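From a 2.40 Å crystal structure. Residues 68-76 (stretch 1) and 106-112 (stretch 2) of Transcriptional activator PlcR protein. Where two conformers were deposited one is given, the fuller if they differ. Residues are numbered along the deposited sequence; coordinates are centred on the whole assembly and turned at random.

Stretch 1, residues 68-76: IYSDIERKK
Stretch 2, residues 106-112: EYHPEFQ

A buried lysine, Lys-75, bonds to a histidine ring here: Lys-75 NZ donates to His-108 ND1 (2.9 Å) near the ring plane, and Lys-75 NZ also donates to Ser-70 O within its own stretch (2.9 Å). ND1 as acceptor carries no proton. The lysine reaches this point from the helix that begins at Ile-72, nearly extended (chi1 m, then t, t, t), CA-to-CB toward stretch 2. Its methylenes suit the face of Phe-111 (toward, chi1 t, chi2 59°), its ammonium the histidine nitrogen: Lys-75 CG is 4.0 Å from the Phe-111 ring centroid and Lys-75 CD 3.8 Å from Phe-111 CD2. Glu-106 OE1 adds opposite charge 4.2 Å from Lys-75 NZ, beyond a salt bridge.

Tyr-69, in the loop (toward, phi/psi -102/159, chi1 m, chi2 -81°), lays its ring over a face of His-108 (sideways, -172/83, chi1 t, chi2 169°) in an offset stack, centroids 4.2 Å apart; planes at only 17° let the flat rings approach closely, Tyr-69 CD2 lying 3.4 Å from His-108 CD2. Tyr-69 OH sits 3.5 Å from Pro-109 CD, and Tyr-69 CE1 4.0 Å from Tyr-107 CD2. His-108 is the N-cap residue of the helix that Pro-109 begins.

Asp-71 (68/32) precedes the first helix without a side-chain cap; Asp-71 OD2 instead pairs with Arg-74 NE (2.5 Å). Register: Tyr-69 CA to His-108 CA, 6.6 Å; Lys-75 CA to Phe-111 CA, 7.8 Å. The contact buries 452 Å², both sides summed.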

# COMPACT_ATOMS: atom_id res chain seq x y z
N ILE A 68 21.57 10.10 -1.24
CA ILE A 68 22.06 11.49 -1.20
C ILE A 68 21.92 12.19 0.16
O ILE A 68 22.89 12.76 0.67
CB ILE A 68 21.42 12.36 -2.31
CG1 ILE A 68 21.67 11.75 -3.70
CG2 ILE A 68 21.92 13.80 -2.23
CD1 ILE A 68 21.12 12.57 -4.86
N TYR A 69 20.71 12.16 0.72
CA TYR A 69 20.45 12.86 1.98
C TYR A 69 20.44 11.93 3.19
O TYR A 69 20.24 10.71 3.06
CB TYR A 69 19.17 13.70 1.89
CG TYR A 69 19.13 14.59 0.65
CD1 TYR A 69 19.81 15.80 0.62
CD2 TYR A 69 18.43 14.20 -0.49
CE1 TYR A 69 19.80 16.61 -0.51
CE2 TYR A 69 18.41 15.00 -1.62
CZ TYR A 69 19.09 16.20 -1.63
OH TYR A 69 19.07 17.01 -2.75
N SER A 70 20.65 12.51 4.36
CA SER A 70 20.86 11.76 5.59
C SER A 70 19.58 11.57 6.40
O SER A 70 18.57 12.23 6.15
CB SER A 70 21.91 12.46 6.46
OG SER A 70 23.13 12.60 5.77
N ASP A 71 19.64 10.65 7.36
CA ASP A 71 18.62 10.53 8.40
C ASP A 71 17.28 10.05 7.82
O ASP A 71 16.21 10.39 8.32
CB ASP A 71 18.48 11.87 9.11
CG ASP A 71 18.19 11.72 10.59
OD1 ASP A 71 18.22 10.58 11.09
OD2 ASP A 71 17.94 12.76 11.24
N ILE A 72 17.37 9.22 6.78
CA ILE A 72 16.21 8.79 6.00
C ILE A 72 15.16 7.99 6.78
O ILE A 72 13.97 8.12 6.52
CB ILE A 72 16.65 7.99 4.74
CG1 ILE A 72 17.47 8.87 3.78
CG2 ILE A 72 15.45 7.37 4.04
CD1 ILE A 72 16.69 10.06 3.17
N GLU A 73 15.59 7.17 7.72
CA GLU A 73 14.63 6.38 8.49
C GLU A 73 13.80 7.29 9.38
O GLU A 73 12.58 7.16 9.45
CB GLU A 73 15.33 5.30 9.32
CG GLU A 73 14.41 4.55 10.29
CD GLU A 73 13.30 3.77 9.59
OE1 GLU A 73 13.43 3.51 8.37
OE2 GLU A 73 12.30 3.42 10.26
N ARG A 74 14.46 8.22 10.06
CA ARG A 74 13.77 9.14 10.93
C ARG A 74 12.81 10.03 10.10
O ARG A 74 11.66 10.26 10.49
CB ARG A 74 14.77 9.98 11.73
CG ARG A 74 14.13 11.03 12.64
CD ARG A 74 15.15 12.01 13.22
NE ARG A 74 15.63 12.98 12.24
CZ ARG A 74 15.02 14.13 11.95
NH1 ARG A 74 13.87 14.44 12.54
NH2 ARG A 74 15.55 14.96 11.05
N LYS A 75 13.28 10.51 8.95
CA LYS A 75 12.43 11.35 8.12
C LYS A 75 11.15 10.62 7.69
O LYS A 75 10.06 11.20 7.67
CB LYS A 75 13.21 11.90 6.92
CG LYS A 75 14.27 12.93 7.33
CD LYS A 75 15.01 13.51 6.15
CE LYS A 75 16.17 14.38 6.60
NZ LYS A 75 17.10 14.68 5.46
N LYS A 76 11.26 9.34 7.39
CA LYS A 76 10.12 8.57 6.94
C LYS A 76 9.08 8.36 8.05
O LYS A 76 7.87 8.43 7.80
CB LYS A 76 10.57 7.25 6.32
CG LYS A 76 11.48 7.46 5.12
CD LYS A 76 11.25 6.42 4.03
CE LYS A 76 11.52 5.01 4.53
NZ LYS A 76 11.23 4.00 3.48
N GLU A 106 17.73 22.09 7.67
CA GLU A 106 18.47 21.08 6.91
C GLU A 106 18.15 21.13 5.42
O GLU A 106 17.02 21.44 5.03
CB GLU A 106 18.20 19.67 7.46
CG GLU A 106 18.51 19.51 8.96
CD GLU A 106 18.39 18.08 9.46
OE1 GLU A 106 18.16 17.17 8.63
OE2 GLU A 106 18.52 17.86 10.69
N TYR A 107 19.14 20.84 4.59
CA TYR A 107 18.95 20.83 3.14
C TYR A 107 18.49 19.46 2.64
O TYR A 107 19.22 18.47 2.74
CB TYR A 107 20.22 21.26 2.40
CG TYR A 107 20.03 21.37 0.90
CD1 TYR A 107 19.24 22.39 0.36
CD2 TYR A 107 20.63 20.48 0.02
CE1 TYR A 107 19.05 22.51 -1.01
CE2 TYR A 107 20.45 20.59 -1.36
CZ TYR A 107 19.66 21.61 -1.86
OH TYR A 107 19.46 21.75 -3.22
N HIS A 108 17.28 19.43 2.10
CA HIS A 108 16.70 18.22 1.53
C HIS A 108 15.40 18.63 0.85
O HIS A 108 14.33 18.51 1.44
CB HIS A 108 16.43 17.18 2.62
CG HIS A 108 15.97 15.86 2.08
ND1 HIS A 108 15.88 14.73 2.86
CD2 HIS A 108 15.58 15.49 0.84
CE1 HIS A 108 15.45 13.72 2.12
NE2 HIS A 108 15.27 14.16 0.89
N PRO A 109 15.50 19.12 -0.39
CA PRO A 109 14.38 19.84 -1.02
C PRO A 109 13.02 19.12 -0.90
O PRO A 109 12.06 19.77 -0.49
CB PRO A 109 14.81 19.96 -2.49
CG PRO A 109 16.31 19.94 -2.43
CD PRO A 109 16.67 19.02 -1.28
N GLU A 110 12.96 17.83 -1.24
CA GLU A 110 11.70 17.09 -1.20
C GLU A 110 11.11 17.02 0.21
O GLU A 110 9.90 17.19 0.38
CB GLU A 110 11.84 15.68 -1.78
CG GLU A 110 10.69 14.74 -1.42
CD GLU A 110 10.88 13.29 -1.91
OE1 GLU A 110 11.96 12.95 -2.45
OE2 GLU A 110 9.94 12.49 -1.73
N PHE A 111 11.95 16.77 1.21
CA PHE A 111 11.47 16.72 2.59
C PHE A 111 11.09 18.13 3.06
O PHE A 111 10.08 18.31 3.74
CB PHE A 111 12.48 16.07 3.55
CG PHE A 111 11.95 15.85 4.96
CD1 PHE A 111 10.82 15.07 5.19
CD2 PHE A 111 12.59 16.41 6.06
CE1 PHE A 111 10.33 14.86 6.49
CE2 PHE A 111 12.11 16.21 7.36
CZ PHE A 111 10.98 15.43 7.57
N GLN A 112 11.88 19.14 2.68
CA GLN A 112 11.54 20.51 3.04
C GLN A 112 10.20 20.91 2.42
O GLN A 112 9.38 21.55 3.07
CB GLN A 112 12.65 21.50 2.66
CG GLN A 112 13.98 21.27 3.39
CD GLN A 112 14.26 22.30 4.48
OE1 GLN A 112 13.94 22.09 5.65
NE2 GLN A 112 14.90 23.41 4.09